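Local coordinates for protein TssK (Serratia sp. FS14, PDB 5Y0E) that probably serves as a trimeric baseplate component of the bacterial type VI secretion system, helping to dock the baseplate onto the membrane complex, at residues Q215-R220 against M232-L237; Q207-Q212 against Q307-V312; N242-Q247 against L267-E272. All blocks are in the same frame, centred on the assembly; numbering follows the deposited sequence.

Contact 1: residues Q215-R220 against M232-L237; sequences QQMSQR and MVDFML
The apolar part of this contact rests on M217, whose methyl end reaches across from helix 197-222 to the flank of helix 229-253. Its CE lies 3.7 Å from CD2 of L237, and SD follows at 4.0 Å from the same L237 CD2, so one branch of the leucine meets the last two atoms of the thioether. The two side chains cross at about a right angle. M217 runs straight out from its backbone with chi2 near trans (-176°) and then bends at chi3 (91°), which turns CE into the angle between L237 and D234.

A second set of van der Waals contacts joins the same methyl to D234. M217 CE sits 3.5 Å from the carbonyl O of D234 and 4.1 Å from D234 CB, packing against backbone as well as side chain. That carbonyl also accepts a weak bond from L237 N within its own helix.

The two segments run antiparallel as the arms of a helical hairpin, 12 residues apart at their nearest ends, within the helical part of TssK. The CA atoms of M217 and D234, the nearest pair, are 7.6 Å apart, and only 138 Å² is buried in all. Farther along, M217 also packs on I241, while L237 leans on F276.

Electrostatics add little by direct contact. R220 NE and D234 OD2 are 6.4 Å apart, opposite charges that may attract weakly over that gap. On the other side of helix 229-253, F235 and M236 turn away from M217 and pack on M236 of the second subunit, while M232 meets M232 of the third.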
loop_
_atom_site.group_PDB
_atom_site.type_symbol
_atom_site.label_atom_id
_atom_site.label_comp_id
_atom_site.label_asym_id
_atom_site.label_seq_id
_atom_site.Cartn_x
_atom_site.Cartn_y
_atom_site.Cartn_z
ATOM N N GLN A 215 2.159 -17.779 -12.117
ATOM C CA GLN A 215 2.859 -18.971 -12.563
ATOM C C GLN A 215 2.476 -19.312 -13.994
ATOM O O GLN A 215 3.330 -19.587 -14.838
ATOM C CB GLN A 215 2.525 -20.121 -11.619
ATOM C CG GLN A 215 3.234 -21.433 -11.861
ATOM C CD GLN A 215 2.378 -22.639 -11.451
ATOM O OE1 GLN A 215 1.169 -22.505 -11.199
ATOM N NE2 GLN A 215 2.996 -23.821 -11.400
ATOM N N GLN A 216 1.199 -19.348 -14.256
ATOM C CA GLN A 216 0.736 -19.716 -15.549
ATOM C C GLN A 216 1.075 -18.712 -16.621
ATOM O O GLN A 216 1.571 -19.072 -17.639
ATOM C CB GLN A 216 -0.756 -19.991 -15.486
ATOM C CG GLN A 216 -1.270 -20.893 -16.573
ATOM C CD GLN A 216 -1.348 -20.189 -17.887
ATOM O OE1 GLN A 216 -1.805 -19.072 -17.967
ATOM N NE2 GLN A 216 -0.868 -20.830 -18.915
ATOM N N MET A 217 0.822 -17.450 -16.390
ATOM C CA MET A 217 1.109 -16.484 -17.420
ATOM C C MET A 217 2.574 -16.391 -17.765
ATOM O O MET A 217 2.918 -16.287 -18.903
ATOM C CB MET A 217 0.554 -15.135 -17.059
ATOM C CG MET A 217 -0.937 -15.084 -17.162
ATOM S SD MET A 217 -1.583 -13.468 -16.858
ATOM C CE MET A 217 -1.587 -12.823 -18.492
ATOM N N SER A 218 3.438 -16.473 -16.772
ATOM C CA SER A 218 4.857 -16.400 -17.001
ATOM C C SER A 218 5.351 -17.543 -17.843
ATOM O O SER A 218 6.165 -17.368 -18.691
ATOM C CB SER A 218 5.612 -16.359 -15.698
ATOM O OG SER A 218 5.397 -17.526 -14.992
ATOM N N GLN A 219 4.819 -18.722 -17.644
ATOM C CA GLN A 219 5.245 -19.836 -18.431
ATOM C C GLN A 219 4.836 -19.743 -19.884
ATOM O O GLN A 219 5.511 -20.248 -20.732
ATOM C CB GLN A 219 4.775 -21.118 -17.790
ATOM C CG GLN A 219 5.419 -21.319 -16.444
ATOM C CD GLN A 219 5.299 -22.723 -15.928
ATOM O OE1 GLN A 219 4.415 -23.026 -15.153
ATOM N NE2 GLN A 219 6.201 -23.581 -16.347
ATOM N N ARG A 220 3.722 -19.100 -20.159
ATOM C CA ARG A 220 3.266 -18.918 -21.497
ATOM C C ARG A 220 4.103 -17.841 -22.165
ATOM O O ARG A 220 4.456 -17.955 -23.293
ATOM C CB ARG A 220 1.793 -18.571 -21.481
ATOM C CG ARG A 220 1.291 -17.810 -22.673
ATOM C CD ARG A 220 1.193 -18.684 -23.879
ATOM N NE ARG A 220 0.173 -19.676 -23.724
ATOM C CZ ARG A 220 0.252 -20.883 -24.228
ATOM N NH1 ARG A 220 -0.706 -21.736 -24.043
ATOM N NH2 ARG A 220 1.302 -21.225 -24.913
ATOM N N MET A 232 1.388 -8.489 -25.974
ATOM C CA MET A 232 1.720 -7.345 -25.177
ATOM C C MET A 232 0.697 -7.133 -24.092
ATOM O O MET A 232 1.024 -6.752 -23.010
ATOM C CB MET A 232 1.840 -6.100 -26.028
ATOM C CG MET A 232 3.037 -6.090 -26.932
ATOM S SD MET A 232 4.610 -6.036 -26.106
ATOM C CE MET A 232 5.199 -7.690 -26.314
ATOM N N VAL A 233 -0.556 -7.394 -24.400
ATOM C CA VAL A 233 -1.616 -7.265 -23.449
ATOM C C VAL A 233 -1.380 -8.238 -22.326
ATOM O O VAL A 233 -1.492 -7.894 -21.197
ATOM C CB VAL A 233 -2.978 -7.516 -24.103
ATOM C CG1 VAL A 233 -4.047 -7.698 -23.068
ATOM C CG2 VAL A 233 -3.343 -6.371 -25.005
ATOM N N ASP A 234 -1.050 -9.461 -22.653
ATOM C CA ASP A 234 -0.771 -10.441 -21.656
ATOM C C ASP A 234 0.383 -10.021 -20.795
ATOM O O ASP A 234 0.335 -10.171 -19.620
ATOM C CB ASP A 234 -0.404 -11.747 -22.304
ATOM C CG ASP A 234 -1.574 -12.486 -22.790
ATOM O OD1 ASP A 234 -2.691 -12.130 -22.458
ATOM O OD2 ASP A 234 -1.377 -13.439 -23.525
ATOM N N PHE A 235 1.437 -9.516 -21.399
ATOM C CA PHE A 235 2.587 -9.092 -20.668
ATOM C C PHE A 235 2.244 -7.933 -19.775
ATOM O O PHE A 235 2.719 -7.862 -18.697
ATOM C CB PHE A 235 3.718 -8.752 -21.605
ATOM C CG PHE A 235 4.987 -8.435 -20.911
ATOM C CD1 PHE A 235 5.669 -9.388 -20.233
ATOM C CD2 PHE A 235 5.480 -7.191 -20.930
ATOM C CE1 PHE A 235 6.818 -9.095 -19.579
ATOM C CE2 PHE A 235 6.638 -6.892 -20.284
ATOM C CZ PHE A 235 7.306 -7.846 -19.603
ATOM N N MET A 236 1.444 -7.001 -20.241
ATOM C CA MET A 236 1.011 -5.912 -19.374
ATOM C C MET A 236 0.259 -6.411 -18.155
ATOM O O MET A 236 0.272 -5.755 -17.121
ATOM C CB MET A 236 0.108 -4.951 -20.127
ATOM C CG MET A 236 0.807 -4.049 -21.025
ATOM S SD MET A 236 -0.164 -3.551 -22.417
ATOM C CE MET A 236 0.085 -1.879 -22.231
ATOM N N LEU A 237 -0.441 -7.535 -18.275
ATOM C CA LEU A 237 -1.270 -8.001 -17.183
ATOM C C LEU A 237 -0.451 -8.778 -16.168
ATOM O O LEU A 237 -0.645 -8.620 -14.966
ATOM C CB LEU A 237 -2.413 -8.856 -17.723
ATOM C CG LEU A 237 -3.288 -9.535 -16.667
ATOM C CD1 LEU A 237 -4.117 -8.548 -15.872
ATOM C CD2 LEU A 237 -4.168 -10.505 -17.306
#

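Contact 2: residues Q207-Q212 against Q307-V312; sequences QGLLQQ and QGLSVV
L309 packs against two neighbouring leucines of helix 197-222, L209 and L210, and these three side chains make the whole of the direct contact. The closest approach is from the CD2 methyl of L209 to L309 CB at 3.7 Å; L209 CG stands 4.0 Å from that same L309 CB. The other end of L309 meets both leucines: its CD1 is 3.9 Å from L210 CD2 and 4.0 Å from L209 CD2. L309 lies against L209 with CB and CD1, and against L210 with CD1 alone. The interaction is purely apolar, and 145 Å² is buried.

The two leucines reach L309 by different torsions. L209 starts out toward helix 294-309 with CG trans to its own N (chi1 -168°). L210 leaves its backbone to one side; with chi1 of -62° CG lies beside the backbone N, and it is the CD2 branch that comes near L309 CD1.

In the next shell, L210 is backed by H244 of helix 229-253, and Q207 packs along V248, S249 and Y252 of that helix. Q212 makes a weak hydrogen bond from NE2 to Q319 O and, with Q211, touches T321 on strand 317-324.

L309 is the last residue of its helix; at S310 the backbone leaves helical geometry and heads for that strand. The arrangement is leucine packing between the first and last of four helices in a bundle, the last two running the same way, at the end where the chain passes into the C-terminal antiparallel sheet.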
loop_
_atom_site.group_PDB
_atom_site.type_symbol
_atom_site.label_atom_id
_atom_site.label_comp_id
_atom_site.label_asym_id
_atom_site.label_seq_id
_atom_site.Cartn_x
_atom_site.Cartn_y
_atom_site.Cartn_z
ATOM N N GLN A 207 -3.849 -13.802 -2.575
ATOM C CA GLN A 207 -2.466 -14.159 -2.818
ATOM C C GLN A 207 -2.379 -15.435 -3.635
ATOM O O GLN A 207 -1.603 -15.515 -4.585
ATOM C CB GLN A 207 -1.716 -14.273 -1.493
ATOM C CG GLN A 207 -0.276 -14.754 -1.629
ATOM C CD GLN A 207 0.552 -14.639 -0.346
ATOM O OE1 GLN A 207 1.456 -13.822 -0.254
ATOM N NE2 GLN A 207 0.248 -15.463 0.630
ATOM N N GLY A 208 -3.194 -16.429 -3.315
ATOM C CA GLY A 208 -3.124 -17.673 -4.047
ATOM C C GLY A 208 -3.570 -17.522 -5.482
ATOM O O GLY A 208 -3.015 -18.138 -6.386
ATOM N N LEU A 209 -4.575 -16.699 -5.715
ATOM C CA LEU A 209 -4.943 -16.396 -7.079
ATOM C C LEU A 209 -3.783 -15.739 -7.801
ATOM O O LEU A 209 -3.399 -16.161 -8.899
ATOM C CB LEU A 209 -6.181 -15.511 -7.094
ATOM C CG LEU A 209 -6.850 -15.350 -8.457
ATOM C CD1 LEU A 209 -7.104 -16.692 -9.158
ATOM C CD2 LEU A 209 -8.143 -14.651 -8.247
ATOM N N LEU A 210 -3.176 -14.732 -7.177
ATOM C CA LEU A 210 -2.071 -14.074 -7.844
ATOM C C LEU A 210 -0.908 -15.027 -8.051
ATOM O O LEU A 210 -0.219 -14.945 -9.067
ATOM C CB LEU A 210 -1.643 -12.845 -7.070
ATOM C CG LEU A 210 -2.714 -11.781 -6.961
ATOM C CD1 LEU A 210 -2.269 -10.691 -6.021
ATOM C CD2 LEU A 210 -3.051 -11.214 -8.310
ATOM N N GLN A 211 -0.693 -15.968 -7.143
ATOM C CA GLN A 211 0.377 -16.916 -7.400
ATOM C C GLN A 211 0.014 -17.834 -8.552
ATOM O O GLN A 211 0.873 -18.188 -9.362
ATOM C CB GLN A 211 0.707 -17.707 -6.143
ATOM C CG GLN A 211 1.403 -16.870 -5.086
ATOM C CD GLN A 211 1.237 -17.432 -3.704
ATOM O OE1 GLN A 211 0.360 -18.249 -3.465
ATOM N NE2 GLN A 211 2.068 -16.991 -2.782
ATOM N N GLN A 212 -1.258 -18.200 -8.660
ATOM C CA GLN A 212 -1.663 -19.091 -9.732
ATOM C C GLN A 212 -1.535 -18.403 -11.087
ATOM O O GLN A 212 -0.905 -18.934 -12.005
ATOM C CB GLN A 212 -3.078 -19.594 -9.469
ATOM C CG GLN A 212 -3.146 -20.585 -8.328
ATOM C CD GLN A 212 -4.487 -20.622 -7.611
ATOM O OE1 GLN A 212 -5.419 -19.936 -7.978
ATOM N NE2 GLN A 212 -4.579 -21.433 -6.581
ATOM N N GLN A 307 -13.349 -11.541 -11.055
ATOM C CA GLN A 307 -13.742 -11.493 -12.449
ATOM C C GLN A 307 -12.553 -11.207 -13.338
ATOM O O GLN A 307 -12.420 -11.796 -14.413
ATOM C CB GLN A 307 -14.824 -10.446 -12.668
ATOM C CG GLN A 307 -16.111 -10.835 -12.015
ATOM C CD GLN A 307 -17.165 -9.751 -12.094
ATOM O OE1 GLN A 307 -16.981 -8.716 -12.751
ATOM N NE2 GLN A 307 -18.295 -9.994 -11.436
ATOM N N GLY A 308 -11.680 -10.295 -12.913
ATOM C CA GLY A 308 -10.563 -9.920 -13.745
ATOM C C GLY A 308 -9.489 -10.968 -13.830
ATOM O O GLY A 308 -8.732 -10.981 -14.797
ATOM N N LEU A 309 -9.418 -11.859 -12.851
ATOM C CA LEU A 309 -8.346 -12.829 -12.770
ATOM C C LEU A 309 -8.774 -14.260 -13.034
ATOM O O LEU A 309 -7.919 -15.097 -13.287
ATOM C CB LEU A 309 -7.688 -12.749 -11.389
ATOM C CG LEU A 309 -7.094 -11.377 -11.074
ATOM C CD1 LEU A 309 -6.741 -11.163 -9.609
ATOM C CD2 LEU A 309 -5.892 -11.150 -11.955
ATOM N N SER A 310 -10.056 -14.566 -12.986
ATOM C CA SER A 310 -10.475 -15.948 -13.156
ATOM C C SER A 310 -10.315 -16.424 -14.593
ATOM O O SER A 310 -10.510 -15.670 -15.542
ATOM C CB SER A 310 -11.918 -16.121 -12.736
ATOM O OG SER A 310 -12.176 -17.484 -12.577
ATOM N N VAL A 311 -9.974 -17.696 -14.743
ATOM C CA VAL A 311 -9.821 -18.352 -16.030
ATOM C C VAL A 311 -10.731 -19.575 -16.137
ATOM O O VAL A 311 -10.494 -20.460 -16.936
ATOM C CB VAL A 311 -8.350 -18.729 -16.293
ATOM C CG1 VAL A 311 -7.503 -17.498 -16.372
ATOM C CG2 VAL A 311 -7.823 -19.667 -15.221
ATOM N N VAL A 312 -11.761 -19.636 -15.304
ATOM C CA VAL A 312 -12.761 -20.683 -15.356
ATOM C C VAL A 312 -14.129 -20.035 -15.284
ATOM O O VAL A 312 -14.272 -18.860 -14.959
ATOM C CB VAL A 312 -12.607 -21.718 -14.233
ATOM C CG1 VAL A 312 -11.269 -22.360 -14.322
ATOM C CG2 VAL A 312 -12.825 -21.075 -12.887
#

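Contact 3: residues N242-Q247 against L267-E272; sequences NRHLGQ and LQFATE
H244 and F269 lie face to face across the two helices, ring centroids 3.6 Å apart and planes only 10° from parallel. F269 CG sits over the centre of the imidazole, and in return H244 ND1 sits over the centre of the phenyl ring, so the overlap is extensive. The closest pair is H244 CE1 to F269 CD1 at 3.3 Å. In the phenylalanine, chi1 of -168° swings the phenyl ring away from its own N and over one face of the imidazole. A hydrogen bond between ND1 and L240 O, one turn earlier in the same helix, helps set the rotation of the imidazole, as expected with the proton on ND1.

Helices 229-253 and 259-273 follow one another in the chain and here form one side of the helical bundle. F269 reaches into the bundle interior, where it also touches L210 of helix 197-222, at the CZ end of the ring, L305 of helix 294-309 and L240.

Beside the stack, R243 and E272 come toward each other from opposite directions. E272 OE2 lies at the edge of the guanidinium, in its plane, 3.3 Å from R243 NH1 in a salt bridge whose hydrogen bond is weak. R243 NH2 makes two more weak bonds, to E272 OE2 and OE1, each 3.4 Å long. The carboxylate plane is turned 44° from the guanidinium.

Stronger partners lie across the subunit boundaries. R243 NE forms a salt bridge with E272 OE2 of the second subunit, and E272 OE2 receives R243 NE of the third, so these charges tie this subunit to both neighbours, and by the trimer's symmetry probably continue around it. N242 and T271 extend that interface, N242 O bonding T271 OG1 of the second subunit.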
loop_
_atom_site.group_PDB
_atom_site.type_symbol
_atom_site.label_atom_id
_atom_site.label_comp_id
_atom_site.label_asym_id
_atom_site.label_seq_id
_atom_site.Cartn_x
_atom_site.Cartn_y
_atom_site.Cartn_z
ATOM N N ASN A 242 2.242 -8.953 -11.127
ATOM C CA ASN A 242 3.512 -9.054 -10.414
ATOM C C ASN A 242 3.659 -7.966 -9.359
ATOM O O ASN A 242 4.131 -8.235 -8.259
ATOM C CB ASN A 242 4.662 -9.020 -11.403
ATOM C CG ASN A 242 4.886 -10.351 -12.052
ATOM O OD1 ASN A 242 4.471 -11.365 -11.533
ATOM N ND2 ASN A 242 5.566 -10.357 -13.174
ATOM N N ARG A 243 3.230 -6.746 -9.662
ATOM C CA ARG A 243 3.225 -5.689 -8.663
ATOM C C ARG A 243 2.460 -6.098 -7.412
ATOM O O ARG A 243 2.885 -5.803 -6.294
ATOM C CB ARG A 243 2.618 -4.414 -9.237
ATOM C CG ARG A 243 2.469 -3.329 -8.194
ATOM C CD ARG A 243 1.503 -2.247 -8.560
ATOM N NE ARG A 243 1.521 -1.967 -9.989
ATOM C CZ ARG A 243 0.574 -1.303 -10.638
ATOM N NH1 ARG A 243 -0.461 -0.848 -9.980
ATOM N NH2 ARG A 243 0.660 -1.100 -11.944
ATOM N N HIS A 244 1.329 -6.766 -7.578
ATOM C CA HIS A 244 0.484 -7.118 -6.454
ATOM C C HIS A 244 0.899 -8.409 -5.758
ATOM O O HIS A 244 0.496 -8.638 -4.625
ATOM C CB HIS A 244 -0.970 -7.170 -6.934
ATOM C CG HIS A 244 -1.505 -5.827 -7.288
ATOM N ND1 HIS A 244 -1.414 -5.303 -8.552
ATOM C CD2 HIS A 244 -2.076 -4.868 -6.527
ATOM C CE1 HIS A 244 -1.921 -4.086 -8.562
ATOM N NE2 HIS A 244 -2.321 -3.796 -7.343
ATOM N N LEU A 245 1.693 -9.256 -6.402
ATOM C CA LEU A 245 2.383 -10.311 -5.676
ATOM C C LEU A 245 3.143 -9.747 -4.479
ATOM O O LEU A 245 3.100 -10.302 -3.372
ATOM C CB LEU A 245 3.346 -11.027 -6.605
ATOM C CG LEU A 245 2.840 -12.255 -7.341
ATOM C CD1 LEU A 245 3.996 -12.896 -8.081
ATOM C CD2 LEU A 245 2.233 -13.222 -6.366
ATOM N N GLY A 246 3.806 -8.623 -4.678
ATOM C CA GLY A 246 4.572 -8.032 -3.618
ATOM C C GLY A 246 3.687 -7.320 -2.644
ATOM O O GLY A 246 3.878 -7.418 -1.442
ATOM N N GLN A 247 2.703 -6.610 -3.172
ATOM C CA GLN A 247 1.780 -5.862 -2.336
ATOM C C GLN A 247 1.044 -6.773 -1.379
ATOM O O GLN A 247 0.914 -6.456 -0.196
ATOM C CB GLN A 247 0.786 -5.100 -3.203
ATOM C CG GLN A 247 0.141 -3.939 -2.530
ATOM C CD GLN A 247 -1.036 -3.383 -3.295
ATOM O OE1 GLN A 247 -2.117 -3.923 -3.215
ATOM N NE2 GLN A 247 -0.842 -2.300 -4.023
ATOM N N LEU A 267 -8.746 -1.374 -4.481
ATOM C CA LEU A 267 -9.587 -0.608 -5.377
ATOM C C LEU A 267 -8.824 -0.174 -6.614
ATOM O O LEU A 267 -9.328 -0.277 -7.734
ATOM C CB LEU A 267 -10.135 0.597 -4.645
ATOM C CG LEU A 267 -10.940 1.592 -5.449
ATOM C CD1 LEU A 267 -12.171 0.926 -6.041
ATOM C CD2 LEU A 267 -11.335 2.718 -4.545
ATOM N N GLN A 268 -7.600 0.309 -6.429
ATOM C CA GLN A 268 -6.785 0.699 -7.564
ATOM C C GLN A 268 -6.461 -0.500 -8.429
ATOM O O GLN A 268 -6.534 -0.424 -9.653
ATOM C CB GLN A 268 -5.509 1.374 -7.084
ATOM C CG GLN A 268 -5.694 2.752 -6.497
ATOM C CD GLN A 268 -4.447 3.236 -5.759
ATOM O OE1 GLN A 268 -3.449 3.579 -6.362
ATOM N NE2 GLN A 268 -4.511 3.241 -4.456
ATOM N N PHE A 269 -6.086 -1.605 -7.808
ATOM C CA PHE A 269 -5.931 -2.844 -8.535
ATOM C C PHE A 269 -7.158 -3.106 -9.412
ATOM O O PHE A 269 -7.037 -3.356 -10.605
ATOM C CB PHE A 269 -5.693 -3.959 -7.526
ATOM C CG PHE A 269 -5.245 -5.256 -8.121
ATOM C CD1 PHE A 269 -4.895 -5.350 -9.437
ATOM C CD2 PHE A 269 -5.194 -6.388 -7.344
ATOM C CE1 PHE A 269 -4.498 -6.522 -9.956
ATOM C CE2 PHE A 269 -4.804 -7.562 -7.862
ATOM C CZ PHE A 269 -4.459 -7.634 -9.177
ATOM N N ALA A 270 -8.351 -2.989 -8.843
ATOM C CA ALA A 270 -9.550 -3.291 -9.606
ATOM C C ALA A 270 -9.732 -2.312 -10.754
ATOM O O ALA A 270 -9.939 -2.717 -11.901
ATOM C CB ALA A 270 -10.770 -3.286 -8.696
ATOM N N THR A 271 -9.638 -1.021 -10.478
ATOM C CA THR A 271 -9.923 -0.082 -11.545
ATOM C C THR A 271 -8.889 -0.142 -12.657
ATOM O O THR A 271 -9.222 0.134 -13.805
ATOM C CB THR A 271 -10.056 1.330 -11.000
ATOM O OG1 THR A 271 -8.798 1.805 -10.526
ATOM C CG2 THR A 271 -11.087 1.359 -9.911
ATOM N N GLU A 272 -7.646 -0.513 -12.364
ATOM C CA GLU A 272 -6.711 -0.724 -13.462
ATOM C C GLU A 272 -7.000 -2.037 -14.192
ATOM O O GLU A 272 -6.752 -2.150 -15.386
ATOM C CB GLU A 272 -5.264 -0.689 -12.959
ATOM C CG GLU A 272 -4.204 -0.633 -14.050
ATOM C CD GLU A 272 -2.764 -0.507 -13.524
ATOM O OE1 GLU A 272 -1.846 -0.950 -14.222
ATOM O OE2 GLU A 272 -2.533 0.047 -12.430
#

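How the contacts relate
The three contacts join the four helices 197-222, 229-253, 259-273 and 294-309 into one bundle. Contacts 1 and 2 share helix 197-222, and contacts 1 and 3 share helix 229-253; contacts 1 and 3 both lie inside the chain loop closed by contact 2. Contact 2 meets contact 3 directly: L210 CD2 is 3.9 Å from F269 CZ, and L210 CD1 is 3.7 Å from H244 O, so L210 serves both. Their centres are 12 Å apart, those of contacts 1 and 3 about 15 Å, with nearest atoms about 5 Å apart and no touch. Contacts 1 and 3 reach neighbouring subunits; contact 2 faces the C-terminal sheet instead.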